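PDB 7NT0: isoform A of Peptidoglycan-recognition protein LB from Drosophila melanogaster, which hydrolyses the amide link between N-acetylmuramoyl residues and L-amino acids in bacterial peptidoglycan with the aid of zinc, taking part in innate immunity and probably scavenging biologically active fragments. Local coordinates for residues A[39-44]-A[147-152]; A[43-48]-A[116-121]. The protein carries 1 engineered substitution. All coordinates share one frame; numbering follows the deposited sequence. Where two conformers were deposited one is given.

Overall arrangement
Contacts 1 and 2 both start from strand 38-45, sharing Ile43 and His44, yet their centres stand 18 Å apart. Contact 1 pairs the strand with 149-153, an edge strand of the mixed sheet, and is only partly buried: Lys150 is exposed while Val41, Ile43, Leu151 and Leu152 are buried. Contact 2 takes over where the strand ends and meets the loop 116-121 that follows strand 110-115; five of its eight touching residues are buried and none is exposed. The chemistry changes accordingly, from backbone bonds flanked by aliphatic packing in contact 1 to polar side chains gripping a loop in contact 2. His44, which both contacts include, binds the zinc ion.

Contact 1: residues A[39-44]-A[147-152]; sequences PYVIIH and PAYKLL. With ZN (zinc ion), chain C; MLD (glcnac(beta1-4)-murnac(1,6-anhydro)-L-ala-gamma-D-glu-meso-a2pm-D-ala), chain D.
Tyr40 and Lys150 lie side by side on adjacent parallel strands of the mixed sheet of the amidase domain, where 149-152 forms the edge beside 40-44. The axes of 40-44 and 149-152 approach to 4.7 Å and their directions differ by 13°, so the strands run parallel, and the bridges Tyr40-Lys150, Val41-Leu151 and Ile42-Leu152 fix the register. Four backbone hydrogen bonds join the strands: Lys150 N to Pro39 O, Val41 N to Lys150 O, Leu152 N to Val41 O and Ile43 N to Leu152 O.

On the face bearing Tyr40 and Ile42, the phenol ring fits a hollow between two neighbours. CE2 of Tyr40 rests 3.6 Å from CD of Lys150, while CD2 of Tyr40 meets CD1 of Leu152 at 3.6 Å. The lysine thus packs through its aliphatic stem. Tyr106 meets the Tyr40 ring edge-to-face.

On the other face, CD1 of Leu151 is the bump. Leu151 has CG anti to its own N (chi1 174°), which brings CD1 into the notch between Val41 and Ile43: it lies 3.7 Å from CG1 of Val41 and also 3.7 Å from CG1 of Ile43. Helix 126-142 packs on this face through Ile136, which touches both Val41 and Tyr149; Leu167 and Ile171 of helix 165-171 touch Ile43.

The strand carries on to His44, whose ND1 binds the zinc ion at 2.1 Å, alongside His154 and Cys162. Back near the start of the pairing, Val41 turns its second methyl toward the tyrosine of the edge strand, CG2 of Val41 standing 3.8 Å from CD1 of Tyr149.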
loop_
_atom_site.group_PDB
_atom_site.type_symbol
_atom_site.label_atom_id
_atom_site.label_comp_id
_atom_site.label_asym_id
_atom_site.label_seq_id
_atom_site.Cartn_x
_atom_site.Cartn_y
_atom_site.Cartn_z
ATOM N N PRO A 39 7.460 11.089 6.427
ATOM C CA PRO A 39 6.481 11.971 7.045
ATOM C C PRO A 39 5.030 11.714 6.644
ATOM O O PRO A 39 4.155 12.242 7.320
ATOM C CB PRO A 39 6.922 13.360 6.552
ATOM C CG PRO A 39 7.571 13.081 5.235
ATOM C CD PRO A 39 8.306 11.783 5.443
ATOM N N TYR A 40 4.792 10.868 5.625
ATOM C CA TYR A 40 3.421 10.608 5.116
ATOM C C TYR A 40 3.173 9.099 5.032
ATOM O O TYR A 40 4.084 8.341 4.731
ATOM C CB TYR A 40 3.176 11.228 3.742
ATOM C CG TYR A 40 3.199 12.726 3.766
ATOM C CD1 TYR A 40 4.355 13.413 3.449
ATOM C CD2 TYR A 40 2.105 13.430 4.219
ATOM C CE1 TYR A 40 4.408 14.794 3.506
ATOM C CE2 TYR A 40 2.140 14.814 4.275
ATOM C CZ TYR A 40 3.294 15.487 3.928
ATOM O OH TYR A 40 3.328 16.852 3.975
ATOM N N VAL A 41 1.952 8.732 5.367
ATOM C CA VAL A 41 1.394 7.394 5.058
ATOM C C VAL A 41 0.185 7.633 4.152
ATOM O O VAL A 41 -0.712 8.399 4.510
ATOM C CB VAL A 41 1.007 6.642 6.341
ATOM C CG1 VAL A 41 0.295 5.337 5.996
ATOM C CG2 VAL A 41 2.219 6.418 7.220
ATOM N N ILE A 42 0.188 6.994 2.991
ATOM C CA ILE A 42 -0.838 7.195 1.950
ATOM C C ILE A 42 -1.545 5.858 1.745
ATOM O O ILE A 42 -0.900 4.855 1.434
ATOM C CB ILE A 42 -0.244 7.782 0.667
ATOM C CG1 ILE A 42 0.406 9.138 1.001
ATOM C CG2 ILE A 42 -1.347 7.909 -0.386
ATOM C CD1 ILE A 42 0.913 9.864 -0.154
ATOM N N ILE A 43 -2.832 5.843 1.969
ATOM C CA ILE A 43 -3.670 4.640 1.837
ATOM C C ILE A 43 -4.290 4.599 0.443
ATOM O O ILE A 43 -4.826 5.624 -0.071
ATOM C CB ILE A 43 -4.736 4.621 2.932
ATOM C CG1 ILE A 43 -4.112 4.731 4.325
ATOM C CG2 ILE A 43 -5.635 3.402 2.806
ATOM C CD1 ILE A 43 -3.106 3.622 4.659
ATOM N N HIS A 44 -4.266 3.403 -0.126
ATOM C CA HIS A 44 -4.829 3.088 -1.440
ATOM C C HIS A 44 -5.760 1.900 -1.289
ATOM O O HIS A 44 -5.553 1.086 -0.369
ATOM C CB HIS A 44 -3.687 2.724 -2.407
ATOM C CG HIS A 44 -2.666 3.782 -2.619
ATOM N ND1 HIS A 44 -2.721 4.694 -3.656
ATOM C CD2 HIS A 44 -1.537 4.076 -1.925
ATOM C CE1 HIS A 44 -1.648 5.485 -3.601
ATOM N NE2 HIS A 44 -0.912 5.130 -2.536
ATOM N N PRO A 147 7.324 9.963 13.873
ATOM C CA PRO A 147 6.338 9.984 14.945
ATOM C C PRO A 147 5.256 11.065 14.781
ATOM O O PRO A 147 4.227 10.920 15.351
ATOM C CB PRO A 147 7.137 10.254 16.236
ATOM C CG PRO A 147 8.609 10.163 15.841
ATOM C CD PRO A 147 8.708 10.217 14.326
ATOM N N ALA A 148 5.490 12.091 13.972
ATOM C CA ALA A 148 4.457 13.091 13.618
ATOM C C ALA A 148 3.981 12.871 12.176
ATOM O O ALA A 148 3.583 13.851 11.542
ATOM C CB ALA A 148 4.976 14.511 13.770
ATOM N N TYR A 149 3.979 11.628 11.685
ATOM C CA TYR A 149 3.468 11.354 10.322
ATOM C C TYR A 149 2.055 11.915 10.139
ATOM O O TYR A 149 1.213 12.037 11.095
ATOM C CB TYR A 149 3.544 9.858 9.996
ATOM C CG TYR A 149 2.494 9.029 10.685
ATOM C CD1 TYR A 149 1.306 8.696 10.065
ATOM C CD2 TYR A 149 2.704 8.537 11.957
ATOM C CE1 TYR A 149 0.352 7.912 10.711
ATOM C CE2 TYR A 149 1.760 7.768 12.611
ATOM C CZ TYR A 149 0.577 7.452 11.996
ATOM O OH TYR A 149 -0.342 6.731 12.701
ATOM N N LYS A 150 1.742 12.209 8.873
ATOM C CA LYS A 150 0.380 12.557 8.445
ATOM C C LYS A 150 -0.177 11.392 7.620
ATOM O O LYS A 150 0.522 10.933 6.730
ATOM C CB LYS A 150 0.408 13.846 7.626
ATOM C CG LYS A 150 0.871 15.063 8.423
ATOM C CD LYS A 150 1.423 16.135 7.528
ATOM C CE LYS A 150 1.444 17.508 8.179
ATOM N NZ LYS A 150 2.114 17.432 9.496
ATOM N N LEU A 151 -1.354 10.934 7.977
ATOM C CA LEU A 151 -2.073 9.843 7.276
ATOM C C LEU A 151 -3.009 10.476 6.265
ATOM O O LEU A 151 -3.851 11.335 6.667
ATOM C CB LEU A 151 -2.865 9.021 8.277
ATOM C CG LEU A 151 -3.768 7.949 7.692
ATOM C CD1 LEU A 151 -2.904 6.831 7.129
ATOM C CD2 LEU A 151 -4.708 7.415 8.748
ATOM N N LEU A 152 -2.885 10.060 5.004
ATOM C CA LEU A 152 -3.729 10.590 3.912
ATOM C C LEU A 152 -4.345 9.430 3.125
ATOM O O LEU A 152 -3.704 8.366 3.076
ATOM C CB LEU A 152 -2.863 11.414 2.976
ATOM C CG LEU A 152 -2.156 12.614 3.607
ATOM C CD1 LEU A 152 -1.168 13.214 2.633
ATOM C CD2 LEU A 152 -3.162 13.641 4.069
HETATM ZN ZN ZN C . -4.256 4.981 -5.029
HETATM C CAI MLD D . -4.525 2.411 -7.091
HETATM C CAL MLD D . -3.383 3.336 -7.196
HETATM O OAM MLD D . -3.491 4.458 -6.741
HETATM N N MLD D . -2.334 2.869 -7.879
HETATM C CA MLD D . -1.101 3.613 -7.968
HETATM C CB MLD D . 0.075 2.660 -8.134
HETATM C C MLD D . -1.087 4.648 -9.094
HETATM O O MLD D . -1.385 4.332 -10.238
HETATM N NAN MLD D . -0.716 5.869 -8.747
HETATM C CAO MLD D . -0.156 6.801 -9.696
HETATM C CAP MLD D . -0.915 8.153 -9.702
HETATM O OBA MLD D . -1.194 8.607 -10.792
HETATM O OAQ MLD D . -1.280 8.678 -8.622
HETATM C CBB MLD D . 1.330 6.861 -9.403
HETATM C CBC MLD D . 2.123 7.305 -10.575
HETATM C CBD MLD D . 3.536 7.493 -10.107
HETATM O OBE MLD D . 3.822 7.879 -8.966
HETATM N NBF MLD D . 4.446 7.225 -11.043
HETATM C CBG MLD D . 5.836 7.505 -10.800
HETATM C CBH MLD D . 6.095 9.026 -10.716
HETATM O OBI MLD D . 5.356 9.786 -11.325
HETATM N NBJ MLD D . 7.059 9.488 -9.896
HETATM C CBK MLD D . 7.387 10.916 -9.741
HETATM C CBL MLD D . 8.878 11.142 -9.954
HETATM C CBM MLD D . 7.055 11.546 -8.364
HETATM O OBO MLD D . 7.310 10.890 -7.340
HETATM O OBN MLD D . 6.629 12.704 -8.348
HETATM C CBP MLD D . 6.568 6.757 -11.912
HETATM C CBQ MLD D . 7.860 6.198 -11.412
HETATM C CBR MLD D . 8.593 5.272 -12.359
HETATM C CBS MLD D . 9.901 4.758 -11.773
HETATM C CBT MLD D . 9.627 3.832 -10.566
HETATM O OBV MLD D . 9.022 2.759 -10.775
HETATM O OBU MLD D . 10.092 4.194 -9.482
HETATM N NBW MLD D . 10.724 5.920 -11.331
#

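Contact 2: residues A[43-48]-A[116-121]; sequences IHHSYM and IGDWRT. With ZN (zinc ion), chain C; MLD (glcnac(beta1-4)-murnac(1,6-anhydro)-L-ala-gamma-D-glu-meso-a2pm-D-ala), chain D.
His45 and Ser46 hold the loop 116-121 by hydrogen bonds to its backbone. Trp119 N donates to His45 ND1 at 3.0 Å with an N-H...N angle of 178°, and lies only 4° out of the imidazole plane, so the ring nitrogen is met almost ideally. Gly117 N donates to Ser46 OG at 2.7 Å; that hydroxyl also pairs with Pro49 O. In return, Tyr47 N reaches Gly117 O at 2.9 Å from above the carbonyl plane.

Ionic contacts lie within the loop. Arg120 grips Asp118 side-on, NE to OD1 at 2.9 Å and NH2 to OD2 at 2.7 Å, while Arg120 N closes an Asx turn on OD1 from the opposite face of the carboxylate.

The remaining contacts are packing. CE1 of Tyr47 sits over the centre of the Arg120 guanidinium, 3.7 Å from CZ of Arg120, with the two planes 89° apart: the tyrosine presents its edge to the flat cation. CB of His45 lies 3.6 Å from CD1 of Trp119. An alanine in place of Arg120 would take away the guanidinium, and Asp118 would probably lose its charge partner and the Tyr47 ring its support.

The His45 side chain also touches the zinc ligand Cys162, and His45 O lies 3.4 Å from MLD CAI, which sets this strand end and loop beside the zinc site of a PGRP amidase.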
loop_
_atom_site.group_PDB
_atom_site.type_symbol
_atom_site.label_atom_id
_atom_site.label_comp_id
_atom_site.label_asym_id
_atom_site.label_seq_id
_atom_site.Cartn_x
_atom_site.Cartn_y
_atom_site.Cartn_z
ATOM N N ILE A 43 -2.832 5.843 1.969
ATOM C CA ILE A 43 -3.670 4.640 1.837
ATOM C C ILE A 43 -4.290 4.599 0.443
ATOM O O ILE A 43 -4.826 5.624 -0.071
ATOM C CB ILE A 43 -4.736 4.621 2.932
ATOM C CG1 ILE A 43 -4.112 4.731 4.325
ATOM C CG2 ILE A 43 -5.635 3.402 2.806
ATOM C CD1 ILE A 43 -3.106 3.622 4.659
ATOM N N HIS A 44 -4.266 3.403 -0.126
ATOM C CA HIS A 44 -4.829 3.088 -1.440
ATOM C C HIS A 44 -5.760 1.900 -1.289
ATOM O O HIS A 44 -5.553 1.086 -0.369
ATOM C CB HIS A 44 -3.687 2.724 -2.407
ATOM C CG HIS A 44 -2.666 3.782 -2.619
ATOM N ND1 HIS A 44 -2.721 4.694 -3.656
ATOM C CD2 HIS A 44 -1.537 4.076 -1.925
ATOM C CE1 HIS A 44 -1.648 5.485 -3.601
ATOM N NE2 HIS A 44 -0.912 5.130 -2.536
ATOM N N HIS A 45 -6.624 1.699 -2.299
ATOM C CA HIS A 45 -7.234 0.389 -2.586
ATOM C C HIS A 45 -6.762 -0.059 -3.959
ATOM O O HIS A 45 -6.285 0.763 -4.719
ATOM C CB HIS A 45 -8.749 0.385 -2.438
ATOM C CG HIS A 45 -9.488 1.038 -3.570
ATOM N ND1 HIS A 45 -10.835 0.787 -3.781
ATOM C CD2 HIS A 45 -9.147 1.993 -4.451
ATOM C CE1 HIS A 45 -11.249 1.526 -4.808
ATOM N NE2 HIS A 45 -10.252 2.263 -5.234
ATOM N N SER A 46 -6.832 -1.341 -4.253
ATOM C CA SER A 46 -6.376 -1.822 -5.589
ATOM C C SER A 46 -7.438 -1.538 -6.644
ATOM O O SER A 46 -7.049 -1.359 -7.821
ATOM C CB SER A 46 -5.934 -3.262 -5.569
ATOM O OG SER A 46 -6.983 -4.142 -5.242
ATOM N N TYR A 47 -8.725 -1.627 -6.267
ATOM C CA TYR A 47 -9.925 -1.538 -7.149
ATOM C C TYR A 47 -10.017 -2.809 -7.996
ATOM O O TYR A 47 -10.996 -3.563 -7.885
ATOM C CB TYR A 47 -9.832 -0.270 -8.003
ATOM C CG TYR A 47 -10.988 -0.078 -8.951
ATOM C CD1 TYR A 47 -12.274 0.085 -8.495
ATOM C CD2 TYR A 47 -10.755 -0.046 -10.319
ATOM C CE1 TYR A 47 -13.321 0.306 -9.386
ATOM C CE2 TYR A 47 -11.778 0.181 -11.225
ATOM C CZ TYR A 47 -13.066 0.370 -10.750
ATOM O OH TYR A 47 -14.064 0.524 -11.677
ATOM N N MET A 48 -8.973 -3.071 -8.787
ATOM C CA MET A 48 -8.691 -4.376 -9.423
ATOM C C MET A 48 -7.218 -4.654 -9.184
ATOM O O MET A 48 -6.398 -3.787 -9.436
ATOM C CB MET A 48 -8.934 -4.298 -10.932
ATOM C CG MET A 48 -10.349 -4.021 -11.265
ATOM S SD MET A 48 -11.275 -5.550 -11.357
ATOM C CE MET A 48 -10.579 -6.231 -12.854
ATOM N N ILE A 116 -5.824 -4.524 -0.707
ATOM C CA ILE A 116 -6.252 -5.232 -1.944
ATOM C C ILE A 116 -7.768 -5.379 -1.942
ATOM O O ILE A 116 -8.359 -5.810 -0.927
ATOM C CB ILE A 116 -5.525 -6.576 -2.074
ATOM C CG1 ILE A 116 -4.014 -6.341 -2.156
ATOM C CG2 ILE A 116 -6.084 -7.365 -3.241
ATOM C CD1 ILE A 116 -3.149 -7.596 -1.943
ATOM N N GLY A 117 -8.377 -4.913 -3.012
ATOM C CA GLY A 117 -9.828 -4.968 -3.155
ATOM C C GLY A 117 -10.411 -3.642 -3.599
ATOM O O GLY A 117 -9.697 -2.637 -3.753
ATOM N N ASP A 118 -11.714 -3.694 -3.797
ATOM C CA ASP A 118 -12.536 -2.522 -4.191
ATOM C C ASP A 118 -13.282 -2.036 -2.947
ATOM O O ASP A 118 -14.209 -2.708 -2.556
ATOM C CB ASP A 118 -13.501 -2.898 -5.306
ATOM C CG ASP A 118 -14.558 -1.833 -5.598
ATOM O OD1 ASP A 118 -14.323 -0.644 -5.229
ATOM O OD2 ASP A 118 -15.581 -2.197 -6.281
ATOM N N TRP A 119 -12.877 -0.913 -2.367
ATOM C CA TRP A 119 -13.394 -0.432 -1.068
ATOM C C TRP A 119 -14.135 0.899 -1.276
ATOM O O TRP A 119 -14.183 1.755 -0.348
ATOM C CB TRP A 119 -12.253 -0.377 -0.037
ATOM C CG TRP A 119 -11.587 -1.712 0.111
ATOM C CD1 TRP A 119 -10.282 -1.994 -0.177
ATOM C CD2 TRP A 119 -12.187 -2.968 0.434
ATOM N NE1 TRP A 119 -10.009 -3.301 0.055
ATOM C CE2 TRP A 119 -11.172 -3.952 0.327
ATOM C CE3 TRP A 119 -13.476 -3.388 0.806
ATOM C CZ2 TRP A 119 -11.402 -5.291 0.607
ATOM C CZ3 TRP A 119 -13.697 -4.726 1.035
ATOM C CH2 TRP A 119 -12.682 -5.658 0.945
ATOM N N ARG A 120 -14.739 1.060 -2.445
ATOM C CA ARG A 120 -15.617 2.233 -2.742
ATOM C C ARG A 120 -16.846 2.240 -1.818
ATOM O O ARG A 120 -17.177 3.306 -1.327
ATOM C CB ARG A 120 -16.047 2.162 -4.207
ATOM C CG ARG A 120 -14.986 2.633 -5.191
ATOM C CD ARG A 120 -15.496 2.505 -6.617
ATOM N NE ARG A 120 -15.872 1.126 -6.863
ATOM C CZ ARG A 120 -16.664 0.706 -7.837
ATOM N NH1 ARG A 120 -17.159 1.579 -8.708
ATOM N NH2 ARG A 120 -16.919 -0.579 -7.955
ATOM N N THR A 121 -17.503 1.111 -1.587
ATOM C CA THR A 121 -18.775 1.031 -0.839
ATOM C C THR A 121 -18.673 0.058 0.320
ATOM O O THR A 121 -19.304 0.319 1.347
ATOM C CB THR A 121 -19.953 0.701 -1.766
ATOM O OG1 THR A 121 -19.641 -0.540 -2.381
ATOM C CG2 THR A 121 -20.160 1.776 -2.803
HETATM ZN ZN ZN C . -4.256 4.981 -5.029
HETATM C CAI MLD D . -4.525 2.411 -7.091
HETATM C CAL MLD D . -3.383 3.336 -7.196
HETATM O OAM MLD D . -3.491 4.458 -6.741
HETATM N N MLD D . -2.334 2.869 -7.879
HETATM C CA MLD D . -1.101 3.613 -7.968
HETATM C CB MLD D . 0.075 2.660 -8.134
HETATM C C MLD D . -1.087 4.648 -9.094
HETATM O O MLD D . -1.385 4.332 -10.238
HETATM N NAN MLD D . -0.716 5.869 -8.747
HETATM C CAO MLD D . -0.156 6.801 -9.696
HETATM C CAP MLD D . -0.915 8.153 -9.702
HETATM O OBA MLD D . -1.194 8.607 -10.792
HETATM O OAQ MLD D . -1.280 8.678 -8.622
HETATM C CBB MLD D . 1.330 6.861 -9.403
HETATM C CBC MLD D . 2.123 7.305 -10.575
HETATM C CBD MLD D . 3.536 7.493 -10.107
HETATM O OBE MLD D . 3.822 7.879 -8.966
HETATM N NBF MLD D . 4.446 7.225 -11.043
HETATM C CBG MLD D . 5.836 7.505 -10.800
HETATM C CBH MLD D . 6.095 9.026 -10.716
HETATM O OBI MLD D . 5.356 9.786 -11.325
HETATM N NBJ MLD D . 7.059 9.488 -9.896
HETATM C CBK MLD D . 7.387 10.916 -9.741
HETATM C CBL MLD D . 8.878 11.142 -9.954
HETATM C CBM MLD D . 7.055 11.546 -8.364
HETATM O OBO MLD D . 7.310 10.890 -7.340
HETATM O OBN MLD D . 6.629 12.704 -8.348
HETATM C CBP MLD D . 6.568 6.757 -11.912
HETATM C CBQ MLD D . 7.860 6.198 -11.412
HETATM C CBR MLD D . 8.593 5.272 -12.359
HETATM C CBS MLD D . 9.901 4.758 -11.773
HETATM C CBT MLD D . 9.627 3.832 -10.566
HETATM O OBV MLD D . 9.022 2.759 -10.775
HETATM O OBU MLD D . 10.092 4.194 -9.482
HETATM N NBW MLD D . 10.724 5.920 -11.331
#